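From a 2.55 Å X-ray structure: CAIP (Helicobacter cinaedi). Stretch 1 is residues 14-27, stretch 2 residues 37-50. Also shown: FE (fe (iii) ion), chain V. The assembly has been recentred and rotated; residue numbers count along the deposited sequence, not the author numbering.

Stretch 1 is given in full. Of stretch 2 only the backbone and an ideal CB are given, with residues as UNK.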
# COMPACT_ATOMS: atom_id res chain seq x y z
N ASP A 14 -6.57 20.69 -31.24
CA ASP A 14 -7.63 21.19 -30.38
C ASP A 14 -7.42 20.77 -28.93
O ASP A 14 -7.81 21.52 -28.02
CB ASP A 14 -8.99 20.71 -30.89
CG ASP A 14 -9.37 21.34 -32.24
OD1 ASP A 14 -9.24 22.58 -32.43
OD2 ASP A 14 -9.79 20.57 -33.12
N ALA A 15 -6.81 19.59 -28.68
CA ALA A 15 -6.50 19.20 -27.31
C ALA A 15 -5.53 20.19 -26.67
O ALA A 15 -5.70 20.56 -25.50
CB ALA A 15 -5.93 17.79 -27.23
N SER A 16 -4.49 20.61 -27.40
CA SER A 16 -3.52 21.50 -26.79
C SER A 16 -4.13 22.87 -26.48
O SER A 16 -3.78 23.48 -25.47
CB SER A 16 -2.25 21.65 -27.65
OG SER A 16 -2.47 22.38 -28.84
N VAL A 17 -5.05 23.34 -27.33
CA VAL A 17 -5.72 24.61 -27.04
C VAL A 17 -6.69 24.46 -25.88
O VAL A 17 -6.74 25.31 -24.98
CB VAL A 17 -6.40 25.15 -28.31
CG1 VAL A 17 -7.28 26.36 -27.99
CG2 VAL A 17 -5.33 25.50 -29.36
N PHE A 18 -7.46 23.37 -25.86
CA PHE A 18 -8.39 23.13 -24.76
C PHE A 18 -7.64 22.96 -23.44
O PHE A 18 -8.10 23.43 -22.39
CB PHE A 18 -9.22 21.88 -25.06
CG PHE A 18 -10.39 21.70 -24.15
CD1 PHE A 18 -10.48 20.59 -23.31
CD2 PHE A 18 -11.41 22.64 -24.12
CE1 PHE A 18 -11.57 20.43 -22.46
CE2 PHE A 18 -12.50 22.48 -23.27
CZ PHE A 18 -12.59 21.37 -22.44
N TYR A 19 -6.47 22.31 -23.50
CA TYR A 19 -5.64 22.14 -22.32
C TYR A 19 -5.37 23.48 -21.63
O TYR A 19 -5.51 23.61 -20.41
CB TYR A 19 -4.35 21.44 -22.73
CG TYR A 19 -3.32 21.27 -21.65
CD1 TYR A 19 -2.18 22.06 -21.63
CD2 TYR A 19 -3.46 20.27 -20.67
CE1 TYR A 19 -1.23 21.90 -20.67
CE2 TYR A 19 -2.50 20.11 -19.69
CZ TYR A 19 -1.39 20.93 -19.69
OH TYR A 19 -0.42 20.80 -18.74
N VAL A 20 -5.00 24.50 -22.42
CA VAL A 20 -4.70 25.80 -21.83
C VAL A 20 -5.98 26.53 -21.44
O VAL A 20 -6.03 27.16 -20.38
CB VAL A 20 -3.83 26.64 -22.79
CG1 VAL A 20 -3.73 28.06 -22.31
CG2 VAL A 20 -2.42 26.05 -22.88
N LYS A 21 -7.02 26.45 -22.26
CA LYS A 21 -8.29 27.08 -21.88
C LYS A 21 -8.79 26.57 -20.53
O LYS A 21 -9.31 27.35 -19.72
CB LYS A 21 -9.35 26.82 -22.94
CG LYS A 21 -10.65 27.50 -22.59
CD LYS A 21 -11.76 27.14 -23.53
CE LYS A 21 -11.65 27.76 -24.89
NZ LYS A 21 -12.88 27.43 -25.72
N VAL A 22 -8.65 25.27 -20.27
CA VAL A 22 -9.15 24.73 -19.01
C VAL A 22 -8.29 25.18 -17.82
O VAL A 22 -8.81 25.37 -16.73
CB VAL A 22 -9.28 23.19 -19.14
CG1 VAL A 22 -9.66 22.55 -17.80
CG2 VAL A 22 -10.29 22.84 -20.21
N HIS A 23 -6.98 25.39 -18.01
CA HIS A 23 -6.19 26.00 -16.94
C HIS A 23 -6.75 27.38 -16.58
O HIS A 23 -6.82 27.76 -15.40
CB HIS A 23 -4.72 26.12 -17.37
CG HIS A 23 -3.90 24.89 -17.12
ND1 HIS A 23 -3.84 23.85 -18.03
CD2 HIS A 23 -3.06 24.56 -16.11
CE1 HIS A 23 -3.02 22.91 -17.57
NE2 HIS A 23 -2.54 23.32 -16.41
N ASN A 24 -7.20 28.13 -17.58
CA ASN A 24 -7.80 29.43 -17.35
C ASN A 24 -9.10 29.30 -16.54
O ASN A 24 -9.29 30.02 -15.55
CB ASN A 24 -8.01 30.10 -18.71
CG ASN A 24 -8.68 31.43 -18.63
OD1 ASN A 24 -8.81 32.02 -17.57
ND2 ASN A 24 -9.07 31.95 -19.79
N PHE A 25 -9.98 28.36 -16.90
CA PHE A 25 -11.15 28.09 -16.05
C PHE A 25 -10.73 27.69 -14.64
O PHE A 25 -11.34 28.10 -13.65
CB PHE A 25 -12.01 26.98 -16.66
CG PHE A 25 -12.59 27.32 -18.00
CD1 PHE A 25 -12.80 28.64 -18.37
CD2 PHE A 25 -12.93 26.31 -18.89
CE1 PHE A 25 -13.35 28.95 -19.60
CE2 PHE A 25 -13.48 26.61 -20.12
CZ PHE A 25 -13.69 27.94 -20.48
N HIS A 26 -9.69 26.86 -14.55
CA HIS A 26 -9.20 26.36 -13.27
C HIS A 26 -8.71 27.49 -12.37
O HIS A 26 -8.93 27.46 -11.16
CB HIS A 26 -8.09 25.35 -13.56
CG HIS A 26 -7.39 24.83 -12.36
ND1 HIS A 26 -7.99 23.99 -11.44
CD2 HIS A 26 -6.11 24.99 -11.94
CE1 HIS A 26 -7.12 23.67 -10.50
NE2 HIS A 26 -5.97 24.26 -10.78
N TRP A 27 -8.05 28.50 -12.95
CA TRP A 27 -7.46 29.59 -12.17
C TRP A 27 -8.47 30.69 -11.81
O TRP A 27 -8.33 31.33 -10.77
CB TRP A 27 -6.31 30.23 -12.95
CG TRP A 27 -5.17 29.34 -13.26
CD1 TRP A 27 -4.66 28.35 -12.48
CD2 TRP A 27 -4.34 29.40 -14.44
NE1 TRP A 27 -3.58 27.77 -13.10
CE2 TRP A 27 -3.36 28.39 -14.30
CE3 TRP A 27 -4.35 30.18 -15.59
CZ2 TRP A 27 -2.40 28.14 -15.28
CZ3 TRP A 27 -3.40 29.95 -16.57
CH2 TRP A 27 -2.43 28.93 -16.41
N UNK A 37 -15.20 23.22 -8.56
CA UNK A 37 -14.90 23.58 -9.94
C UNK A 37 -13.40 23.66 -10.18
O UNK A 37 -12.90 23.21 -11.21
CB UNK A 37 -15.56 24.91 -10.30
N UNK A 38 -12.66 24.20 -9.21
CA UNK A 38 -11.21 24.24 -9.32
C UNK A 38 -10.64 22.83 -9.52
O UNK A 38 -9.76 22.62 -10.36
CB UNK A 38 -10.60 24.89 -8.08
N UNK A 39 -11.19 21.85 -8.81
CA UNK A 39 -10.70 20.48 -8.88
C UNK A 39 -11.18 19.75 -10.14
O UNK A 39 -10.40 19.02 -10.77
CB UNK A 39 -11.14 19.71 -7.63
N UNK A 40 -12.44 19.91 -10.53
CA UNK A 40 -12.91 19.25 -11.75
C UNK A 40 -12.11 19.72 -12.96
O UNK A 40 -11.67 18.91 -13.78
CB UNK A 40 -14.40 19.52 -11.97
N UNK A 41 -11.90 21.04 -13.09
CA UNK A 41 -11.10 21.53 -14.20
C UNK A 41 -9.68 20.94 -14.17
O UNK A 41 -9.06 20.74 -15.22
CB UNK A 41 -11.04 23.06 -14.17
N UNK A 42 -9.14 20.68 -12.98
CA UNK A 42 -7.80 20.12 -12.95
C UNK A 42 -7.80 18.68 -13.48
O UNK A 42 -6.91 18.28 -14.23
CB UNK A 42 -7.24 20.17 -11.53
N UNK A 43 -8.81 17.91 -13.10
CA UNK A 43 -8.96 16.56 -13.65
C UNK A 43 -9.14 16.58 -15.16
O UNK A 43 -8.63 15.70 -15.86
CB UNK A 43 -10.15 15.85 -13.00
N UNK A 44 -9.87 17.57 -15.68
CA UNK A 44 -10.13 17.64 -17.12
C UNK A 44 -8.85 17.96 -17.89
O UNK A 44 -8.57 17.34 -18.93
CB UNK A 44 -11.20 18.69 -17.42
N UNK A 45 -8.07 18.94 -17.45
CA UNK A 45 -6.91 19.24 -18.27
C UNK A 45 -5.85 18.14 -18.18
O UNK A 45 -5.08 17.97 -19.12
CB UNK A 45 -6.31 20.58 -17.85
N UNK A 46 -5.84 17.34 -17.10
CA UNK A 46 -4.92 16.21 -17.04
C UNK A 46 -5.36 15.10 -17.98
O UNK A 46 -4.51 14.43 -18.57
CB UNK A 46 -4.82 15.68 -15.61
N UNK A 47 -6.67 14.94 -18.20
CA UNK A 47 -7.13 13.91 -19.13
C UNK A 47 -6.85 14.31 -20.58
O UNK A 47 -6.48 13.45 -21.38
CB UNK A 47 -8.63 13.65 -18.94
N UNK A 48 -6.95 15.60 -20.90
CA UNK A 48 -6.63 16.06 -22.24
C UNK A 48 -5.13 16.17 -22.48
O UNK A 48 -4.71 16.12 -23.64
CB UNK A 48 -7.29 17.41 -22.49
N UNK A 49 -4.31 16.30 -21.43
CA UNK A 49 -2.89 16.06 -21.61
C UNK A 49 -2.64 14.64 -22.09
O UNK A 49 -1.72 14.41 -22.88
CB UNK A 49 -2.13 16.32 -20.31
N UNK A 50 -3.50 13.69 -21.68
CA UNK A 50 -3.29 12.31 -22.07
C UNK A 50 -3.72 12.03 -23.50
O UNK A 50 -2.96 11.40 -24.24
CB UNK A 50 -4.04 11.38 -21.11
FE FE V . -3.80 24.38 -9.73

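Stretch 2 is helical throughout and runs nearly antiparallel to the helix of stretch 1, at 165° with the axes 8.3 Å apart at their closest, so the positions that meet stretch 1 recur every three or four residues.

Position 37 points sideways, and its ideal CB has nothing of stretch 1 within 5.5 Å; many side chains would fit. It is Thr37, whose hydroxyl is hydrogen-bonded elsewhere in the structure.

At position 38 the CB also points sideways, 4.3 Å from His26 O, and the flat imidazole of His26 lies close by. A planar side chain able to donate a hydrogen bond would suit, as would a smaller polar one. The residue is His38. With chi1 in t, its ring forms an offset stack on His26, centroids 3.7 Å apart, and its ND1 donates to His26 O at 2.7 Å. The stacked ring, His26, binds the iron, FE, through NE2 at 2.4 Å.

Positions 39 and 40 point away from stretch 1 into space it leaves open, where polar or small residues are equally acceptable. They are Lys39, which reaches along its own helix towards position 43, and Ala40.

Position 41 points toward stretch 1, its CB 3.9 Å from Val22 CG1 and 3.8 Å from His26 CB. Such close neighbours favour a small or beta-branched residue: Ala, Ser, Thr or Val. Thr41 fills it, placing CG2 4.0 Å from Phe25 CB, while OG1 lies 3.0 Å from His26 ND1, at the edge of the ring.

The CB of position 42 points sideways, 3.7 Å from His26 CE1, and a longer chain could continue past the imidazole. Gln42 supplies one, and its CB helps enclose His26 along with His38, Thr41 and the residue at 45.

Position 43 points away, leaving the choice open; Glu43 forms a salt bridge with Lys39, OE1 to NZ 2.7 Å.

Position 44 points toward Val22 and Phe18, CB 4.2 Å from Val22 CG1, which favours an aliphatic residue. Ile44 sets CG2 3.8 Å from Phe18 CE1 and 4.1 Å from Val22 CG1.

Position 45 points into a hollow lined by Tyr19, Val22, His23 and His26, suited to a large side chain, most naturally an aromatic one. Tyr45, with chi1 in p, stacks face-to-face on His23, centroids 3.6 Å apart, and turns its edge toward the face of His26.

Position 46 points away and 47 is out of reach, so stretch 1 sets no limit and almost any side chain would do; they are Glu46 and Gln47.

Position 48 points toward Phe18 and Ala15, its CB 4.6 Å from Phe18 CD1, leaving space for a large apolar residue. Phe48 offers a ring face to the edge of Phe18, CE1 to CE1 3.7 Å, and its edge to the methyl of Ala15.

At position 49, the CB points sideways, 3.9 Å from Tyr19 CE2; a small residue suffices, and Ala49 makes that contact. Position 50 is out of reach and equally free; it is Asp50.

Stretch 2 (37-50) THKATQEIYEQFAD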
# COMPACT_ATOMS: atom_id res chain seq x y z
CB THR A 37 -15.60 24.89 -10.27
OG1 THR A 37 -17.01 24.64 -10.36
CG2 THR A 37 -15.11 25.42 -11.62
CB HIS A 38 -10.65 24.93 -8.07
CG HIS A 38 -9.17 25.17 -8.08
ND1 HIS A 38 -8.57 26.10 -8.90
CD2 HIS A 38 -8.19 24.68 -7.28
CE1 HIS A 38 -7.27 26.14 -8.64
NE2 HIS A 38 -7.01 25.28 -7.66
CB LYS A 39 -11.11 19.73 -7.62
CG LYS A 39 -10.50 18.36 -7.50
CD LYS A 39 -11.55 17.28 -7.68
CE LYS A 39 -10.96 15.92 -7.37
NZ LYS A 39 -11.99 14.84 -7.48
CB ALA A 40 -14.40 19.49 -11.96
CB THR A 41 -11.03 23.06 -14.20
OG1 THR A 41 -10.54 23.52 -12.94
CG2 THR A 41 -12.40 23.66 -14.45
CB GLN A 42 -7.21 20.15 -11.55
CG GLN A 42 -5.80 19.59 -11.58
CD GLN A 42 -5.23 19.28 -10.22
OE1 GLN A 42 -5.28 18.14 -9.78
NE2 GLN A 42 -4.71 20.30 -9.53
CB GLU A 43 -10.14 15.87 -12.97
CG GLU A 43 -9.90 15.62 -11.51
CD GLU A 43 -11.09 14.96 -10.85
OE1 GLU A 43 -10.88 14.20 -9.88
OE2 GLU A 43 -12.23 15.21 -11.31
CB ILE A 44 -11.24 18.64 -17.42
CG1 ILE A 44 -12.58 18.15 -16.85
CG2 ILE A 44 -11.30 18.97 -18.91
CD1 ILE A 44 -13.73 19.13 -17.09
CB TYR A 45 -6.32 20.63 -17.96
CG TYR A 45 -5.67 20.92 -16.61
CD1 TYR A 45 -4.51 20.25 -16.18
CD2 TYR A 45 -6.16 21.96 -15.79
CE1 TYR A 45 -3.90 20.56 -14.94
CE2 TYR A 45 -5.55 22.28 -14.58
CZ TYR A 45 -4.42 21.57 -14.16
OH TYR A 45 -3.83 21.91 -12.96
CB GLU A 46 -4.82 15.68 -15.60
CG GLU A 46 -4.00 16.57 -14.66
CD GLU A 46 -4.12 16.20 -13.16
OE1 GLU A 46 -4.93 15.30 -12.80
OE2 GLU A 46 -3.44 16.84 -12.33
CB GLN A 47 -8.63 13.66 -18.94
CG GLN A 47 -9.01 12.93 -17.66
CD GLN A 47 -8.67 11.44 -17.72
OE1 GLN A 47 -7.81 10.95 -16.98
NE2 GLN A 47 -9.37 10.71 -18.59
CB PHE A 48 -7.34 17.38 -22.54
CG PHE A 48 -8.74 17.18 -23.05
CD1 PHE A 48 -9.80 17.00 -22.16
CD2 PHE A 48 -8.99 17.10 -24.41
CE1 PHE A 48 -11.09 16.78 -22.63
CE2 PHE A 48 -10.28 16.89 -24.89
CZ PHE A 48 -11.32 16.73 -24.00
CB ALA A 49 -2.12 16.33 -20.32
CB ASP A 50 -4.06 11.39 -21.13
CG ASP A 50 -3.34 11.16 -19.82
OD1 ASP A 50 -2.11 11.39 -19.75
OD2 ASP A 50 -4.01 10.74 -18.85
O HOH W 1 -3.93 23.64 -7.27
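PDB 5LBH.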